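Local atomic coordinates of putative membrane protein (Yersinia pestis CO92, PDB entry 5TF3), a protein that is of unknown function, a putative membrane protein of the DUF1198 family whose crystallised part folds as a compact bundle of helices. Residues A[32-35]-A[36-40]; A[24-27]-A[28-31]. All coordinates share one frame; numbering follows the deposited sequence.

Interaction 1 of 2, residues A[32-35]-A[36-40]; sequences GPRQ and TQMFI
Thr36 grips the carbonyl of Gly32 twice, once through its backbone and once through its side chain, in the first turn of helix 33-45. Starting from the backbone, Thr36 N donates to Gly32 O at 2.8 Å, nearly in line with the carbonyl bond. CB then rests 3.3 Å from Gly32 O, and here the side chain forks. OG1 lies beside the residue's own backbone N (chi1 -52°), a setting that turns it back toward the preceding turn, and it donates to Gly32 O at 2.6 Å. This second donor stands above the carbonyl plane, 48° out of it, so the two protons reach the oxygen from different directions. OG1 also lies 3.3 Å from Met31 CB in the preceding loop, while the other branch, CG2, is anti to the backbone N. Gly32 is the N-cap residue, and Pro33 suits the first helical position because its ring fixes phi and no amide proton is needed there. From Gly32 onward the carbonyls take up the regular i to i+4 pattern, Thr36 N to Gly32 O being the first bond of the series and Met38 N to Arg34 O, at 2.9 Å, a later one. Arg34 is exposed, whereas Met38, a selenomethionine, is partly covered by Phe99. A buried residue's carbonyl thus has two donors, and the threonine's hydroxyl proton is used within the helix's own first turn.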
# COMPACT_ATOMS: atom_id res chain seq x y z
N GLY A 32 9.48 -8.59 -7.25
CA GLY A 32 10.57 -9.05 -8.09
C GLY A 32 11.56 -7.94 -8.37
O GLY A 32 11.30 -6.76 -8.11
N PRO A 33 12.73 -8.30 -8.92
CA PRO A 33 13.78 -7.28 -9.10
C PRO A 33 13.36 -6.13 -10.01
O PRO A 33 13.53 -4.97 -9.64
CB PRO A 33 14.95 -8.08 -9.69
CG PRO A 33 14.63 -9.52 -9.40
CD PRO A 33 13.14 -9.63 -9.38
N ARG A 34 12.81 -6.42 -11.20
CA ARG A 34 12.39 -5.34 -12.08
C ARG A 34 11.27 -4.51 -11.44
O ARG A 34 11.30 -3.27 -11.46
CB ARG A 34 11.95 -5.88 -13.43
CG ARG A 34 11.52 -4.78 -14.37
CD ARG A 34 11.54 -5.20 -15.82
NE ARG A 34 10.48 -6.13 -16.19
CZ ARG A 34 10.68 -7.30 -16.79
NH1 ARG A 34 11.92 -7.69 -17.10
NH2 ARG A 34 9.65 -8.08 -17.10
N GLN A 35 10.27 -5.19 -10.86
CA GLN A 35 9.19 -4.49 -10.17
C GLN A 35 9.72 -3.59 -9.05
O GLN A 35 9.24 -2.46 -8.87
CB GLN A 35 8.19 -5.50 -9.61
CG GLN A 35 7.46 -6.36 -10.65
CD GLN A 35 8.23 -7.60 -11.10
OE1 GLN A 35 9.38 -7.82 -10.68
NE2 GLN A 35 7.62 -8.41 -11.95
N THR A 36 10.69 -4.08 -8.27
CA THR A 36 11.26 -3.25 -7.21
C THR A 36 11.92 -2.01 -7.80
O THR A 36 11.71 -0.89 -7.31
CB THR A 36 12.29 -4.06 -6.40
OG1 THR A 36 11.69 -5.28 -5.95
CG2 THR A 36 12.76 -3.26 -5.18
N GLN A 37 12.72 -2.19 -8.85
CA GLN A 37 13.43 -1.07 -9.47
C GLN A 37 12.45 -0.02 -9.97
O GLN A 37 12.66 1.19 -9.77
CB GLN A 37 14.32 -1.56 -10.61
CG GLN A 37 15.50 -2.41 -10.16
CD GLN A 37 16.20 -3.09 -11.34
OE1 GLN A 37 16.10 -2.64 -12.49
NE2 GLN A 37 16.89 -4.19 -11.06
N MSE A 38 11.38 -0.46 -10.64
CA MSE A 38 10.34 0.44 -11.12
C MSE A 38 9.65 1.17 -9.97
O MSE A 38 9.42 2.38 -10.04
CB MSE A 38 9.32 -0.34 -11.96
CG MSE A 38 9.96 -1.07 -13.17
SE MSE A 38 8.87 -2.50 -14.01
CE MSE A 38 7.46 -1.39 -14.77
N PHE A 39 9.35 0.43 -8.89
CA PHE A 39 8.67 1.04 -7.76
C PHE A 39 9.56 2.07 -7.08
O PHE A 39 9.11 3.18 -6.75
CB PHE A 39 8.23 -0.03 -6.76
CG PHE A 39 7.62 0.52 -5.50
CD1 PHE A 39 6.29 0.95 -5.50
CD2 PHE A 39 8.35 0.63 -4.34
CE1 PHE A 39 5.72 1.46 -4.35
CE2 PHE A 39 7.78 1.14 -3.17
CZ PHE A 39 6.46 1.56 -3.18
N ILE A 40 10.83 1.72 -6.87
CA ILE A 40 11.78 2.63 -6.23
C ILE A 40 11.96 3.89 -7.07
O ILE A 40 12.00 5.00 -6.54
CB ILE A 40 13.13 1.91 -6.03
CG1 ILE A 40 13.03 0.87 -4.91
CG2 ILE A 40 14.24 2.90 -5.82
CD1 ILE A 40 12.23 1.31 -3.74

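Interaction 2 of 2, residues A[24-27]-A[28-31]; sequences IESM and LQEM
Met27 and Leu28, neighbours across the contact near the end of helix 22-29, bring their side chains together at the tips. Met27, a selenomethionine, bends at its last torsion (chi3 69°), folding its methyl round toward Leu28, whose CD2 is 4.4 Å from Met27 CE. Leu28 belongs to the helix proper: its N bonds to Ile24 O at 3.0 Å, and CG sits 3.3 Å from that same oxygen. Glu25 takes part through its backbone, its O accepting from Gln29 N at 3.0 Å, while its carboxylate OE2 makes a salt bridge to Arg7 of helix 2-17. After Gln29 the alpha-helical pattern gives way to a turn, and Glu30 N goes instead to Met27 O at 3.2 Å, a tighter i to i+3 link from well above the carbonyl plane. Met31 N follows suit, bonding to Leu28 O. Met31, also a selenomethionine, has CG beside its backbone N (chi1 -67°), which turns the chain toward Met27; its extension carries CE to 4.0 Å from Met27 CG. Long, unbranched and flexible, such side chains suit a buried site where apolar surfaces of differing shape must be matched. Glu30 OE2 is held by a salt bridge to Lys66 and a hydrogen bond to Tyr61.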
# COMPACT_ATOMS: atom_id res chain seq x y z
N ILE A 24 8.54 -1.18 5.13
CA ILE A 24 8.70 -0.94 3.70
C ILE A 24 9.66 -1.95 3.08
O ILE A 24 9.39 -2.50 2.01
CB ILE A 24 9.17 0.51 3.46
CG1 ILE A 24 8.31 1.48 4.25
CG2 ILE A 24 9.13 0.84 1.99
CD1 ILE A 24 6.89 1.37 3.94
N GLU A 25 10.78 -2.19 3.76
CA GLU A 25 11.77 -3.16 3.30
C GLU A 25 11.15 -4.55 3.14
O GLU A 25 11.46 -5.26 2.18
CB GLU A 25 12.95 -3.19 4.28
CG GLU A 25 13.67 -1.83 4.36
CD GLU A 25 14.59 -1.65 5.59
OE1 GLU A 25 14.45 -2.39 6.60
OE2 GLU A 25 15.45 -0.73 5.56
N SER A 26 10.27 -4.95 4.06
CA SER A 26 9.65 -6.27 3.94
C SER A 26 8.81 -6.38 2.67
O SER A 26 8.83 -7.41 1.99
CB SER A 26 8.80 -6.57 5.17
OG SER A 26 9.64 -6.73 6.30
N MSE A 27 8.08 -5.32 2.33
CA MSE A 27 7.30 -5.31 1.10
C MSE A 27 8.19 -5.37 -0.14
O MSE A 27 7.87 -6.06 -1.11
CB MSE A 27 6.41 -4.07 1.06
CG MSE A 27 5.63 -3.93 -0.23
SE MSE A 27 4.69 -2.25 -0.21
CE MSE A 27 6.27 -1.09 -0.35
N LEU A 28 9.32 -4.65 -0.12
CA LEU A 28 10.22 -4.69 -1.27
C LEU A 28 10.76 -6.09 -1.50
O LEU A 28 10.87 -6.54 -2.65
CB LEU A 28 11.36 -3.69 -1.09
CG LEU A 28 10.93 -2.23 -0.94
CD1 LEU A 28 12.16 -1.36 -0.69
CD2 LEU A 28 10.19 -1.78 -2.19
N GLN A 29 11.11 -6.80 -0.42
CA GLN A 29 11.66 -8.14 -0.55
C GLN A 29 10.75 -9.06 -1.36
O GLN A 29 11.24 -9.95 -2.06
CB GLN A 29 11.89 -8.76 0.83
CG GLN A 29 13.00 -8.13 1.62
CD GLN A 29 13.16 -8.80 2.97
OE1 GLN A 29 13.06 -8.15 4.02
NE2 GLN A 29 13.39 -10.12 2.96
N GLU A 30 9.44 -8.84 -1.29
CA GLU A 30 8.47 -9.68 -1.98
C GLU A 30 8.07 -9.12 -3.34
O GLU A 30 7.14 -9.64 -3.95
CB GLU A 30 7.23 -9.87 -1.12
CG GLU A 30 7.54 -10.36 0.29
CD GLU A 30 6.64 -11.50 0.72
OE1 GLU A 30 6.25 -12.32 -0.14
OE2 GLU A 30 6.32 -11.59 1.93
N MSE A 31 8.72 -8.06 -3.81
CA MSE A 31 8.56 -7.66 -5.19
C MSE A 31 9.71 -8.27 -5.98
O MSE A 31 10.80 -8.44 -5.45
CB MSE A 31 8.57 -6.15 -5.35
CG MSE A 31 7.39 -5.44 -4.74
SE MSE A 31 7.63 -3.55 -5.05
CE MSE A 31 6.11 -2.86 -4.03

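In the fold
Interaction 2 comes first along the chain, closing helix 22-29, and interaction 1 follows at once, opening helix 33-45; their centres lie 10 Å apart. Together they form the join between two consecutive helices, linked by a short loop at 30-32. Phe39 bridges the two, its ring packing between the helices with CD2 at 3.7 Å from Leu28 CD2 and CZ at 3.9 Å from Met27 CE, while Tyr100 meets it edge-to-face. Helix 2-17 touches both contacts, through Ile13 on Phe39 and Ile10 on Leu28. One helix therefore ends and the next begins around shared apolar side chains, through which the two pack against each other within the all-helical fold.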